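Local coordinates for Pts system, fructose-specific iiabc component (Borrelia burgdorferi, PDB 5DLE), which probably takes up fructose and phosphorylates it to fructose 1-phosphate, this piece being the IIB domain that probably relays phosphate through a phosphocysteine, at residues Val24-Ile29 with Lys95-Thr100; Lys33-Ala38 with Tyr43-Glu48; Glu48-Ile53 with Val74-Asp79; Ser68-Ala73 with Lys81-Lys86; Arg87-Ser92 with Glu101-Glu106. One frame throughout, in Å; residues are numbered along the deposited sequence. Where two conformers were deposited one is given.

All five contacts belong to one alpha/beta IIB domain built round a mainly parallel sheet. Contacts 1 and 2 share helix 25-40, with centres about 12 Å apart, and K33 NZ joins them through a probable hydrogen bond of 2.9 Å to I97 O. Contacts 2 and 3 share E48 on strand 44-50, and E48 OE1 also makes a 2.8 Å salt bridge to R82 NH1, tying both to contact 4. Contacts 4 and 5 lie on neighbouring strands, their centres about 11 Å apart. Contacts 1 and 3 approach the loop holding C20, probably the phosphocysteine loop as in related IIB domains; T27 OG1 bonds to both C20 N and Q50 O.

Contact 1: residues Val24-Ile29 with Lys95-Thr100; sequences VAHTYI and KAINNT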
# COMPACT_ATOMS: atom_id res chain seq x y z
N VAL A 24 -0.22 2.14 -5.73
CA VAL A 24 -1.32 3.11 -5.57
C VAL A 24 -1.54 3.55 -4.14
O VAL A 24 -2.28 4.53 -3.90
CB VAL A 24 -2.65 2.57 -6.13
CG1 VAL A 24 -2.56 2.47 -7.67
CG2 VAL A 24 -3.07 1.23 -5.46
N ALA A 25 -0.91 2.89 -3.15
CA ALA A 25 -1.32 3.10 -1.76
C ALA A 25 -1.04 4.54 -1.28
O ALA A 25 -1.95 5.22 -0.76
CB ALA A 25 -0.65 2.12 -0.80
N HIS A 26 0.20 5.00 -1.36
CA HIS A 26 0.46 6.36 -0.86
C HIS A 26 -0.36 7.40 -1.61
O HIS A 26 -0.84 8.37 -0.99
CB HIS A 26 1.93 6.74 -0.90
CG HIS A 26 2.71 6.16 0.23
ND1 HIS A 26 3.82 6.79 0.75
CD2 HIS A 26 2.59 4.99 0.90
CE1 HIS A 26 4.35 6.03 1.70
NE2 HIS A 26 3.62 4.93 1.81
N THR A 27 -0.50 7.25 -2.93
CA THR A 27 -1.31 8.21 -3.70
C THR A 27 -2.71 8.30 -3.13
O THR A 27 -3.24 9.42 -2.90
CB THR A 27 -1.38 7.74 -5.15
OG1 THR A 27 -0.06 7.81 -5.69
CG2 THR A 27 -2.31 8.58 -5.99
N TYR A 28 -3.34 7.14 -2.88
CA TYR A 28 -4.74 7.15 -2.45
C TYR A 28 -4.86 7.43 -0.97
O TYR A 28 -5.86 8.04 -0.53
CB TYR A 28 -5.42 5.79 -2.80
CG TYR A 28 -5.96 5.81 -4.22
CD1 TYR A 28 -5.14 5.60 -5.29
CD2 TYR A 28 -7.29 6.11 -4.46
CE1 TYR A 28 -5.60 5.66 -6.59
CE2 TYR A 28 -7.76 6.20 -5.74
CZ TYR A 28 -6.92 5.97 -6.79
OH TYR A 28 -7.40 6.05 -8.09
N ILE A 29 -3.91 6.95 -0.14
CA ILE A 29 -4.02 7.28 1.28
C ILE A 29 -3.89 8.80 1.46
O ILE A 29 -4.65 9.42 2.22
CB ILE A 29 -2.96 6.53 2.10
CG1 ILE A 29 -3.25 5.02 2.06
CG2 ILE A 29 -3.04 6.98 3.58
CD1 ILE A 29 -2.04 4.19 2.57
N LYS A 95 4.57 13.06 4.60
CA LYS A 95 4.19 14.16 5.47
C LYS A 95 2.69 14.44 5.36
O LYS A 95 2.02 14.70 6.37
CB LYS A 95 5.00 15.40 5.13
N ALA A 96 2.15 14.37 4.14
CA ALA A 96 0.71 14.61 3.96
C ALA A 96 -0.11 13.55 4.70
O ALA A 96 -1.20 13.84 5.23
CB ALA A 96 0.36 14.62 2.48
N ILE A 97 0.39 12.32 4.74
CA ILE A 97 -0.35 11.25 5.41
C ILE A 97 -0.24 11.36 6.92
O ILE A 97 -1.23 11.13 7.63
CB ILE A 97 0.15 9.89 4.91
CG1 ILE A 97 -0.30 9.72 3.46
CG2 ILE A 97 -0.38 8.75 5.81
CD1 ILE A 97 0.42 8.55 2.72
N ASN A 98 0.94 11.71 7.43
CA ASN A 98 1.14 11.67 8.87
C ASN A 98 0.92 13.01 9.56
O ASN A 98 0.85 13.04 10.80
CB ASN A 98 2.56 11.16 9.19
CG ASN A 98 2.66 9.68 8.98
OD1 ASN A 98 1.64 8.98 8.91
ND2 ASN A 98 3.89 9.17 8.87
N ASN A 99 0.78 14.10 8.81
CA ASN A 99 0.66 15.43 9.40
C ASN A 99 -0.49 16.19 8.77
O ASN A 99 -0.39 17.38 8.56
CB ASN A 99 1.96 16.22 9.21
CG ASN A 99 2.11 17.38 10.21
OD1 ASN A 99 1.52 17.37 11.29
ND2 ASN A 99 2.95 18.34 9.86
N THR A 100 -1.61 15.50 8.47
CA THR A 100 -2.60 16.05 7.55
C THR A 100 -3.27 17.31 8.11
O THR A 100 -3.47 18.28 7.37
CB THR A 100 -3.68 15.02 7.23
OG1 THR A 100 -3.13 13.70 7.08
CG2 THR A 100 -4.38 15.44 5.93
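I97 reaches from helix 93-98 to the start of helix 25-40, where its CD1 serves both H26 and I29, whereas CG1 and CG2 meet I29 alone. Its first torsion (chi1 -70°) sets CG1 beside the backbone N, and the nearly extended second torsion (chi2 166°) carries CD1 forward over one face of the H26 imidazole. The methyl sits toward the rim of that ring, with CD1 4.1 Å from H26 CG, and the same CD1 lies 3.9 Å from H26 O. I29 has almost the same rotamer as I97. Its CG2 branch is the one that touches, resting 3.9 Å from I97 CG1 and equally near CG2 and CD1, so one methyl is received by all three outer carbons of I97.

H26 also stacks its imidazole on H26 of the third subunit. On the other segment, T100 OG1 donates to A96 O at 2.7 Å, in the carbonyl plane, tying the next helix back to helix 93-98.

The contact thus joins the first turn of helix 25-40, which follows the C20 loop, to the late helix 93-98, near a meeting of subunits. Between the segments there is van der Waals contact without a hydrogen bond. This isoleucine-imidazole packing works together with two polar bonds between the same helices: H26 ND1 to T93 OG1, which would help fix the turn of the ring, and K33 NZ to I97 O.

Contact 2: residues Lys33-Ala38 with Tyr43-Glu48; sequences KIENEA and YSIRVE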
# COMPACT_ATOMS: atom_id res chain seq x y z
N LYS A 33 -6.91 11.01 3.04
CA LYS A 33 -6.72 11.74 4.30
C LYS A 33 -6.86 13.23 4.08
O LYS A 33 -7.43 13.93 4.94
CB LYS A 33 -5.37 11.41 4.93
CG LYS A 33 -5.34 9.97 5.37
CD LYS A 33 -4.17 9.68 6.25
CE LYS A 33 -4.47 10.03 7.71
NZ LYS A 33 -3.37 9.38 8.51
N ILE A 34 -6.35 13.75 2.95
CA ILE A 34 -6.52 15.19 2.68
C ILE A 34 -8.01 15.51 2.52
O ILE A 34 -8.48 16.53 3.05
CB ILE A 34 -5.71 15.58 1.44
CG1 ILE A 34 -4.22 15.60 1.79
CG2 ILE A 34 -6.16 16.98 0.91
CD1 ILE A 34 -3.34 15.73 0.57
N GLU A 35 -8.74 14.68 1.77
CA GLU A 35 -10.19 14.90 1.61
C GLU A 35 -10.91 14.89 2.95
O GLU A 35 -11.73 15.77 3.22
CB GLU A 35 -10.78 13.84 0.68
CG GLU A 35 -10.35 14.01 -0.77
CD GLU A 35 -10.60 12.79 -1.66
OE1 GLU A 35 -11.14 11.76 -1.17
OE2 GLU A 35 -10.22 12.87 -2.85
N ASN A 36 -10.62 13.90 3.82
CA ASN A 36 -11.33 13.83 5.09
C ASN A 36 -11.01 15.02 5.97
O ASN A 36 -11.89 15.54 6.65
CB ASN A 36 -11.00 12.52 5.83
CG ASN A 36 -11.70 11.31 5.24
OD1 ASN A 36 -12.71 11.46 4.53
ND2 ASN A 36 -11.24 10.12 5.59
N GLU A 37 -9.74 15.43 6.03
CA GLU A 37 -9.35 16.53 6.92
C GLU A 37 -9.85 17.87 6.38
O GLU A 37 -10.27 18.74 7.16
CB GLU A 37 -7.84 16.53 7.11
CG GLU A 37 -7.35 17.62 8.07
CD GLU A 37 -7.83 17.41 9.53
OE1 GLU A 37 -8.02 16.26 9.98
OE2 GLU A 37 -7.99 18.45 10.22
N ALA A 38 -9.82 18.06 5.06
CA ALA A 38 -10.38 19.29 4.47
C ALA A 38 -11.84 19.43 4.85
O ALA A 38 -12.29 20.51 5.23
CB ALA A 38 -10.24 19.25 2.95
N TYR A 43 -13.82 22.81 4.37
CA TYR A 43 -13.44 23.22 3.03
C TYR A 43 -14.00 22.26 2.01
O TYR A 43 -14.17 21.08 2.28
CB TYR A 43 -11.91 23.24 2.89
CG TYR A 43 -11.24 24.18 3.85
CD1 TYR A 43 -11.45 25.56 3.74
CD2 TYR A 43 -10.44 23.72 4.88
CE1 TYR A 43 -10.86 26.43 4.62
CE2 TYR A 43 -9.81 24.57 5.75
CZ TYR A 43 -10.06 25.94 5.63
OH TYR A 43 -9.47 26.83 6.49
N SER A 44 -14.21 22.79 0.81
CA SER A 44 -14.45 22.03 -0.41
C SER A 44 -13.10 21.52 -0.91
O SER A 44 -12.09 22.20 -0.75
CB SER A 44 -15.08 22.95 -1.46
OG SER A 44 -15.66 22.20 -2.49
N ILE A 45 -13.07 20.31 -1.49
CA ILE A 45 -11.77 19.75 -1.89
C ILE A 45 -11.93 18.96 -3.19
O ILE A 45 -12.90 18.21 -3.36
CB ILE A 45 -11.22 18.86 -0.73
CG1 ILE A 45 -9.90 18.15 -1.08
CG2 ILE A 45 -12.22 17.79 -0.31
CD1 ILE A 45 -8.73 19.06 -1.01
N ARG A 46 -10.99 19.14 -4.13
CA ARG A 46 -10.85 18.27 -5.30
C ARG A 46 -9.42 17.77 -5.34
O ARG A 46 -8.50 18.58 -5.17
CB ARG A 46 -11.17 19.04 -6.60
CG ARG A 46 -12.65 18.94 -7.00
CD ARG A 46 -12.94 17.63 -7.78
NE ARG A 46 -12.20 17.68 -9.04
CZ ARG A 46 -11.20 16.90 -9.40
NH1 ARG A 46 -10.80 15.84 -8.69
NH2 ARG A 46 -10.62 17.17 -10.57
N VAL A 47 -9.23 16.46 -5.54
CA VAL A 47 -7.90 15.85 -5.59
C VAL A 47 -7.68 15.12 -6.91
O VAL A 47 -8.49 14.25 -7.29
CB VAL A 47 -7.66 14.89 -4.41
CG1 VAL A 47 -6.19 14.39 -4.41
CG2 VAL A 47 -7.91 15.57 -3.12
N GLU A 48 -6.59 15.46 -7.59
CA GLU A 48 -6.05 14.71 -8.71
C GLU A 48 -5.05 13.68 -8.18
O GLU A 48 -4.23 14.00 -7.32
CB GLU A 48 -5.34 15.68 -9.67
CG GLU A 48 -4.37 15.06 -10.65
CD GLU A 48 -3.71 16.13 -11.53
OE1 GLU A 48 -4.38 17.14 -11.82
OE2 GLU A 48 -2.52 16.00 -11.90
O HOH W 1 -11.35 14.72 -4.81
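I45 is the main bump of this interface, and the hollow that takes it is walled by I34, E35 and A38 on helix 25-40. Its CG1 stands anti to the backbone N (chi1 176°), which leads CD1 to I34 CG2 at 3.8 Å, the two side chains meeting at about a right angle. CG2 settles against the helix backbone, 4.0 Å from E35 CA, and the small A38 lets the strand come close: A38 CB lies 3.8 Å from I45 CB. One turn further back along the helix, E35, extended beyond CG, slants across V47. Its CG is 3.7 Å from V47 CG2, and OE2 ends over the same methyl.

Helix segment and strand run almost exactly antiparallel, at 172°, with axes 8.2 Å apart. This is the return half of the beta-alpha-beta unit formed by strand 13-19, helix 25-40 and strand 44-50. At the tight end, Y43 N donates to A38 O at 2.9 Å in a nearly straight bond, although the donor stands 36° out of the carbonyl plane. The Y43 ring goes on to stack with F108.

Two kinds of chemistry thus share the interface. An apolar cluster of I34, A38 and I45 closes the helix onto the sheet, with V47 packing on the aliphatic part of E35. E35 OE2 gathers polar partners at the margin: a water that donates to OE2 at 2.9 Å and accepts from V47 N, and K32 of the second subunit in a salt bridge. The latter links this packing to the subunit interface and would help stabilise a charged E35.

Contact 3: residues Glu48-Ile53 with Val74-Asp79; sequences ETQGSI and VDKDID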
# COMPACT_ATOMS: atom_id res chain seq x y z
N GLU A 48 -6.59 15.46 -7.59
CA GLU A 48 -6.05 14.71 -8.71
C GLU A 48 -5.05 13.68 -8.18
O GLU A 48 -4.23 14.00 -7.32
CB GLU A 48 -5.34 15.68 -9.67
CG GLU A 48 -4.37 15.06 -10.65
CD GLU A 48 -3.71 16.13 -11.53
OE1 GLU A 48 -4.38 17.14 -11.82
OE2 GLU A 48 -2.52 16.00 -11.90
N THR A 49 -5.10 12.47 -8.71
CA THR A 49 -4.17 11.45 -8.26
C THR A 49 -3.28 10.98 -9.41
O THR A 49 -3.70 10.92 -10.55
CB THR A 49 -4.90 10.21 -7.68
OG1 THR A 49 -5.86 9.68 -8.61
CG2 THR A 49 -5.62 10.55 -6.36
N GLN A 50 -2.03 10.66 -9.07
CA GLN A 50 -1.07 10.10 -10.02
C GLN A 50 -0.29 8.95 -9.39
O GLN A 50 0.29 9.11 -8.31
CB GLN A 50 -0.06 11.16 -10.48
CG GLN A 50 -0.67 12.53 -10.82
CD GLN A 50 0.32 13.41 -11.57
OE1 GLN A 50 1.45 12.97 -11.89
NE2 GLN A 50 -0.08 14.63 -11.88
N GLY A 51 -0.11 7.89 -10.18
CA GLY A 51 0.84 6.83 -9.89
C GLY A 51 1.91 6.64 -10.96
O GLY A 51 2.26 7.57 -11.69
N SER A 52 2.45 5.42 -11.05
CA SER A 52 3.35 5.09 -12.14
C SER A 52 2.62 4.87 -13.46
O SER A 52 3.22 5.04 -14.53
CB SER A 52 4.17 3.84 -11.80
OG SER A 52 5.07 4.11 -10.75
N ILE A 53 1.35 4.49 -13.41
CA ILE A 53 0.63 4.18 -14.64
C ILE A 53 0.08 5.44 -15.28
O ILE A 53 0.22 5.66 -16.49
CB ILE A 53 -0.48 3.14 -14.37
CG1 ILE A 53 0.14 1.84 -13.86
CG2 ILE A 53 -1.29 2.88 -15.62
CD1 ILE A 53 -0.85 0.82 -13.42
N VAL A 74 3.55 14.98 -3.11
CA VAL A 74 4.16 14.35 -4.28
C VAL A 74 5.52 13.81 -3.91
O VAL A 74 6.26 14.41 -3.12
CB VAL A 74 4.25 15.31 -5.48
CG1 VAL A 74 2.84 15.77 -5.89
CG2 VAL A 74 5.05 16.58 -5.15
N ASP A 75 5.82 12.65 -4.49
CA ASP A 75 7.13 12.03 -4.39
C ASP A 75 7.76 11.88 -5.76
O ASP A 75 8.58 10.97 -5.97
CB ASP A 75 7.02 10.64 -3.78
CG ASP A 75 6.32 10.63 -2.43
OD1 ASP A 75 6.51 11.57 -1.61
OD2 ASP A 75 5.64 9.62 -2.14
N LYS A 76 7.34 12.69 -6.72
CA LYS A 76 7.91 12.76 -8.05
C LYS A 76 7.60 14.16 -8.56
O LYS A 76 6.74 14.85 -8.01
CB LYS A 76 7.33 11.69 -8.98
CG LYS A 76 5.83 11.84 -9.25
CD LYS A 76 5.36 10.86 -10.33
CE LYS A 76 4.11 11.37 -11.03
NZ LYS A 76 3.57 10.41 -12.06
N ASP A 77 8.33 14.59 -9.59
CA ASP A 77 8.05 15.89 -10.19
C ASP A 77 6.77 15.81 -10.99
O ASP A 77 6.51 14.82 -11.68
CB ASP A 77 9.22 16.32 -11.08
CG ASP A 77 10.46 16.69 -10.28
OD1 ASP A 77 10.32 17.21 -9.15
OD2 ASP A 77 11.58 16.47 -10.78
N ILE A 78 5.92 16.84 -10.86
CA ILE A 78 4.69 16.94 -11.64
C ILE A 78 4.71 18.30 -12.33
O ILE A 78 5.59 19.13 -12.07
CB ILE A 78 3.41 16.79 -10.77
CG1 ILE A 78 3.32 17.96 -9.79
CG2 ILE A 78 3.42 15.45 -9.99
CD1 ILE A 78 1.96 18.07 -9.19
N ASP A 79 3.75 18.53 -13.24
CA ASP A 79 3.71 19.85 -13.87
C ASP A 79 3.14 20.85 -12.87
O ASP A 79 2.03 20.65 -12.36
CB ASP A 79 2.91 19.92 -15.16
CG ASP A 79 2.81 21.40 -15.70
OD1 ASP A 79 1.69 21.99 -15.71
OD2 ASP A 79 3.89 21.99 -16.04
O HOH W 2 1.45 16.36 -13.77
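At the C-terminal end of strand 44-50, Q50 and G51 face K76 and I78 of the loop that leaves strand 69-74. The Q50 side chain runs extended into that loop, where the lysine crosses it at about a right angle: Q50 OE1 is 3.2 Å from K76 CE. I78 closes in on the same amide with a methyl, its CG2 lying 3.7 Å from Q50 OE1. K76 leaves its backbone with CG between N and the carbonyl carbon (chi1 64°) and then stays extended, which brings NZ to G51 O for a 3.1 Å hydrogen bond, tilted 26° from the carbonyl plane. G51 is modelled in two conformers, so that bond is less certain than the others.

In this alpha/beta fold, active loops gather at the C-terminal ends of the parallel strands, and here the Q50 backbone bonds to C20, in what is probably the phosphocysteine loop as in other IIB domains. The amide of Q50 is held from its NE2 end. NE2 donates to E48 OE2 at 2.8 Å, almost in the amide plane, and to a water at 3.0 Å that also takes the N-H of D79. The other oxygen of E48, OE1, takes the N-H of L59 besides its bridge to R82.

Contact 4: residues Ser68-Ala73 with Lys81-Lys86; sequences SVVILA and KRFEGK
A first torsion of 177° puts V70 CG1 opposite its own backbone N and over the face of the F83 ring, while F83, at chi1 -53°, swings its ring back toward strand 69-74 to receive it. The methyl makes a CH-pi contact: V70 CG1 is 3.9 Å from the F83 ring centroid and 16° off the ring normal. R82 CG covers the opposite face near its centre, leaving the phenyl sandwiched between two aliphatic groups. L72 approaches obliquely, with CD2 3.8 Å from F83 CE2.

The other valine branch serves K86, whose CB sits 3.8 Å from V70 CG2. From there the lysine bends at chi2 and chi3, and its NZ finds hydrogen bonds at the carbonyls of A67 and I64. F83 and K86 are held in step by the type II turn they bound, closed by K86 N to F83 O at 3.1 Å. At the exposed margin K81 NZ and E84 OE2 form a salt bridge of 2.9 Å.

V70 and L72 lie on a strand bordered by strands 13-19 and 88-91, and V15, V17 and V88 from those neighbours continue their apolar surface. V88 and L59 also touch F83. The alternating residue I71 meets I104 of helix 100-107 instead.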
# COMPACT_ATOMS: atom_id res chain seq x y z
N SER A 68 -8.53 28.40 -3.16
CA SER A 68 -7.82 29.29 -2.27
C SER A 68 -6.36 28.89 -2.14
O SER A 68 -5.48 29.74 -1.95
CB SER A 68 -8.44 29.30 -0.88
OG SER A 68 -9.72 29.89 -0.93
N VAL A 69 -6.12 27.58 -2.18
CA VAL A 69 -4.78 27.02 -1.98
C VAL A 69 -4.64 25.78 -2.85
O VAL A 69 -5.63 25.12 -3.17
CB VAL A 69 -4.55 26.68 -0.48
CG1 VAL A 69 -4.45 27.96 0.36
CG2 VAL A 69 -5.73 25.90 0.06
N VAL A 70 -3.40 25.45 -3.20
CA VAL A 70 -3.04 24.20 -3.87
C VAL A 70 -2.14 23.40 -2.92
O VAL A 70 -1.12 23.92 -2.47
CB VAL A 70 -2.28 24.46 -5.19
CG1 VAL A 70 -1.84 23.16 -5.84
CG2 VAL A 70 -3.12 25.33 -6.19
N ILE A 71 -2.47 22.13 -2.68
CA ILE A 71 -1.63 21.26 -1.86
C ILE A 71 -1.09 20.16 -2.76
O ILE A 71 -1.85 19.44 -3.42
CB ILE A 71 -2.41 20.66 -0.68
CG1 ILE A 71 -2.93 21.78 0.23
CG2 ILE A 71 -1.54 19.64 0.13
CD1 ILE A 71 -3.75 21.25 1.38
N LEU A 72 0.23 20.05 -2.83
CA LEU A 72 0.87 19.01 -3.65
C LEU A 72 1.51 18.03 -2.69
O LEU A 72 2.44 18.41 -1.97
CB LEU A 72 1.94 19.62 -4.55
CG LEU A 72 1.46 20.71 -5.50
CD1 LEU A 72 2.61 21.20 -6.38
CD2 LEU A 72 0.22 20.26 -6.33
N ALA A 73 1.04 16.80 -2.70
CA ALA A 73 1.62 15.78 -1.84
C ALA A 73 2.25 14.77 -2.81
O ALA A 73 1.58 13.86 -3.31
CB ALA A 73 0.56 15.15 -0.93
N LYS A 81 3.54 24.49 -13.62
CA LYS A 81 3.28 25.80 -14.23
C LYS A 81 1.81 26.19 -14.11
O LYS A 81 1.49 27.38 -13.91
CB LYS A 81 3.73 25.80 -15.70
CG LYS A 81 3.72 27.20 -16.31
CD LYS A 81 4.43 27.25 -17.66
CE LYS A 81 4.57 28.70 -18.16
NZ LYS A 81 5.39 29.56 -17.25
N ARG A 82 0.91 25.21 -14.18
CA ARG A 82 -0.52 25.44 -14.02
C ARG A 82 -0.90 26.07 -12.69
O ARG A 82 -2.03 26.55 -12.56
CB ARG A 82 -1.27 24.13 -14.19
CG ARG A 82 -0.78 23.00 -13.26
CD ARG A 82 -1.61 21.76 -13.53
NE ARG A 82 -1.00 20.61 -12.92
CZ ARG A 82 -1.65 19.52 -12.51
NH1 ARG A 82 -2.96 19.45 -12.65
NH2 ARG A 82 -0.96 18.49 -11.98
N PHE A 83 -0.03 26.06 -11.68
CA PHE A 83 -0.35 26.63 -10.39
C PHE A 83 0.27 28.01 -10.16
O PHE A 83 0.19 28.54 -9.04
CB PHE A 83 0.09 25.68 -9.27
CG PHE A 83 -0.44 24.28 -9.43
CD1 PHE A 83 -1.81 24.04 -9.49
CD2 PHE A 83 0.44 23.22 -9.53
CE1 PHE A 83 -2.31 22.75 -9.61
CE2 PHE A 83 -0.05 21.92 -9.70
CZ PHE A 83 -1.44 21.69 -9.73
N GLU A 84 0.88 28.60 -11.18
CA GLU A 84 1.42 29.95 -11.03
C GLU A 84 0.35 30.92 -10.51
O GLU A 84 -0.81 30.88 -10.95
CB GLU A 84 1.94 30.47 -12.37
CG GLU A 84 3.28 29.86 -12.71
CD GLU A 84 3.86 30.45 -13.99
OE1 GLU A 84 3.21 31.34 -14.58
OE2 GLU A 84 4.96 30.00 -14.37
N GLY A 85 0.74 31.76 -9.56
CA GLY A 85 -0.17 32.76 -9.02
C GLY A 85 -1.01 32.26 -7.87
O GLY A 85 -1.74 33.04 -7.28
N LYS A 86 -0.93 30.96 -7.55
CA LYS A 86 -1.64 30.36 -6.42
C LYS A 86 -0.69 30.12 -5.26
O LYS A 86 0.50 29.89 -5.46
CB LYS A 86 -2.26 29.01 -6.80
CG LYS A 86 -2.96 28.94 -8.17
CD LYS A 86 -4.23 29.84 -8.23
CE LYS A 86 -5.21 29.51 -7.09
NZ LYS A 86 -6.60 30.13 -7.38

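Contact 5: residues Arg87-Ser92 with Glu101-Glu106; sequences RVYKVS and ENIIKE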
# COMPACT_ATOMS: atom_id res chain seq x y z
N ARG A 87 -1.23 30.14 -4.05
CA ARG A 87 -0.46 29.63 -2.93
C ARG A 87 -0.34 28.13 -3.10
O ARG A 87 -1.34 27.45 -3.28
CB ARG A 87 -1.15 29.93 -1.60
CG ARG A 87 -1.27 31.42 -1.29
CD ARG A 87 -1.71 31.54 0.16
NE ARG A 87 -1.92 32.92 0.60
CZ ARG A 87 -1.02 33.60 1.30
NH1 ARG A 87 0.14 33.04 1.62
NH2 ARG A 87 -1.31 34.84 1.69
N VAL A 88 0.90 27.63 -3.04
CA VAL A 88 1.16 26.20 -3.25
C VAL A 88 1.95 25.69 -2.06
O VAL A 88 3.02 26.23 -1.74
CB VAL A 88 1.90 25.94 -4.57
CG1 VAL A 88 2.23 24.45 -4.69
CG2 VAL A 88 1.10 26.41 -5.79
N TYR A 89 1.44 24.63 -1.42
CA TYR A 89 2.11 23.98 -0.30
C TYR A 89 2.50 22.60 -0.78
O TYR A 89 1.62 21.75 -1.00
CB TYR A 89 1.19 23.90 0.90
CG TYR A 89 1.92 23.59 2.17
CD1 TYR A 89 3.17 24.12 2.43
CD2 TYR A 89 1.36 22.76 3.09
CE1 TYR A 89 3.84 23.82 3.61
CE2 TYR A 89 2.01 22.46 4.28
CZ TYR A 89 3.23 22.99 4.53
OH TYR A 89 3.85 22.66 5.71
N LYS A 90 3.80 22.39 -0.96
CA LYS A 90 4.31 21.12 -1.49
C LYS A 90 5.01 20.33 -0.38
O LYS A 90 5.92 20.85 0.27
CB LYS A 90 5.28 21.37 -2.64
CG LYS A 90 5.85 20.11 -3.22
CD LYS A 90 6.24 20.35 -4.66
CE LYS A 90 7.66 20.85 -4.77
NZ LYS A 90 8.15 20.78 -6.19
N VAL A 91 4.58 19.07 -0.22
CA VAL A 91 5.07 18.15 0.80
C VAL A 91 5.18 16.77 0.18
O VAL A 91 4.70 16.51 -0.93
CB VAL A 91 4.16 18.11 2.05
CG1 VAL A 91 4.09 19.52 2.70
CG2 VAL A 91 2.76 17.65 1.67
N SER A 92 5.86 15.90 0.90
CA SER A 92 5.92 14.50 0.48
C SER A 92 4.61 13.81 0.79
O SER A 92 3.82 14.28 1.59
CB SER A 92 7.05 13.81 1.24
OG SER A 92 6.74 13.77 2.64
N GLU A 101 -3.66 17.27 9.40
CA GLU A 101 -4.33 18.42 10.01
C GLU A 101 -3.47 19.66 9.90
O GLU A 101 -3.94 20.73 9.47
CB GLU A 101 -4.61 18.09 11.48
CG GLU A 101 -5.27 19.22 12.27
CD GLU A 101 -5.33 18.88 13.75
OE1 GLU A 101 -4.34 18.29 14.29
OE2 GLU A 101 -6.36 19.16 14.37
N ASN A 102 -2.21 19.54 10.29
CA ASN A 102 -1.32 20.68 10.26
C ASN A 102 -1.07 21.14 8.83
O ASN A 102 -1.04 22.35 8.57
CB ASN A 102 -0.03 20.34 11.01
CG ASN A 102 -0.24 20.29 12.53
OD1 ASN A 102 -1.21 20.84 13.07
ND2 ASN A 102 0.69 19.62 13.23
N ILE A 103 -0.93 20.20 7.88
CA ILE A 103 -0.65 20.61 6.51
C ILE A 103 -1.81 21.40 5.92
O ILE A 103 -1.59 22.40 5.22
CB ILE A 103 -0.30 19.38 5.67
CG1 ILE A 103 1.17 19.06 5.88
CG2 ILE A 103 -0.64 19.59 4.19
CD1 ILE A 103 1.51 17.70 5.40
N ILE A 104 -3.05 20.99 6.18
CA ILE A 104 -4.21 21.74 5.68
C ILE A 104 -4.16 23.15 6.22
O ILE A 104 -4.36 24.14 5.50
CB ILE A 104 -5.53 21.05 6.11
CG1 ILE A 104 -5.71 19.66 5.45
CG2 ILE A 104 -6.74 21.97 5.82
CD1 ILE A 104 -5.64 19.69 3.96
N LYS A 105 -3.91 23.27 7.53
CA LYS A 105 -3.93 24.60 8.16
C LYS A 105 -2.80 25.47 7.63
O LYS A 105 -3.01 26.65 7.29
CB LYS A 105 -3.83 24.45 9.68
CG LYS A 105 -5.12 23.99 10.32
CD LYS A 105 -4.95 23.85 11.84
CE LYS A 105 -6.20 23.25 12.51
NZ LYS A 105 -7.39 24.16 12.46
N GLU A 106 -1.60 24.89 7.53
CA GLU A 106 -0.41 25.61 7.08
C GLU A 106 -0.52 26.03 5.62
O GLU A 106 0.14 27.00 5.22
CB GLU A 106 0.85 24.76 7.28
CG GLU A 106 1.29 24.58 8.74
CD GLU A 106 2.19 23.34 9.00
OE1 GLU A 106 2.67 22.70 8.03
OE2 GLU A 106 2.40 23.01 10.19
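Y89 lays the CD2-CE2 side of its ring against I103, which crosses it at about a right angle. Both branches of the isoleucine take part: I103 CG1 is 3.9 Å from Y89 CE2, and I103 CG2 is 3.9 Å from Y89 CD2. The backbone joins in, since I103 CA lies in the ring plane at its edge. With CG anti to the backbone N (chi1 -164°), the tyrosine points its hydroxyl toward the next turn of the helix, where Y89 OH donates a short 2.6 Å hydrogen bond to E106 OE1. The hydroxyl meets OE1 nearly in line with the CD-OE1 bond, and the carboxylate stands 83° to the ring plane. E106 CB packs against the ring, 4.0 Å from Y89 CE2.

V91 completes the apolar patch. Its CG1 rests over the rim of one face of the Y89 ring, and its CG2 meets I103 CD1 tip to tip at 3.9 Å. The hydrogen bond would restrict the rotation of the hydroxyl and the carboxylate, at the partly exposed side of the interface.

Strand 88-91 is an outermost strand of the sheet within the chain, bonded to strand 69-74, and the helix segment runs back against it at 153°. S92 caps the intervening helix 93-98 through K95 N. Beyond I103, I104 turns to I71 of the sheet and I34 of helix 25-40, so helix 100-107 packs on the sheet beside helix 25-40.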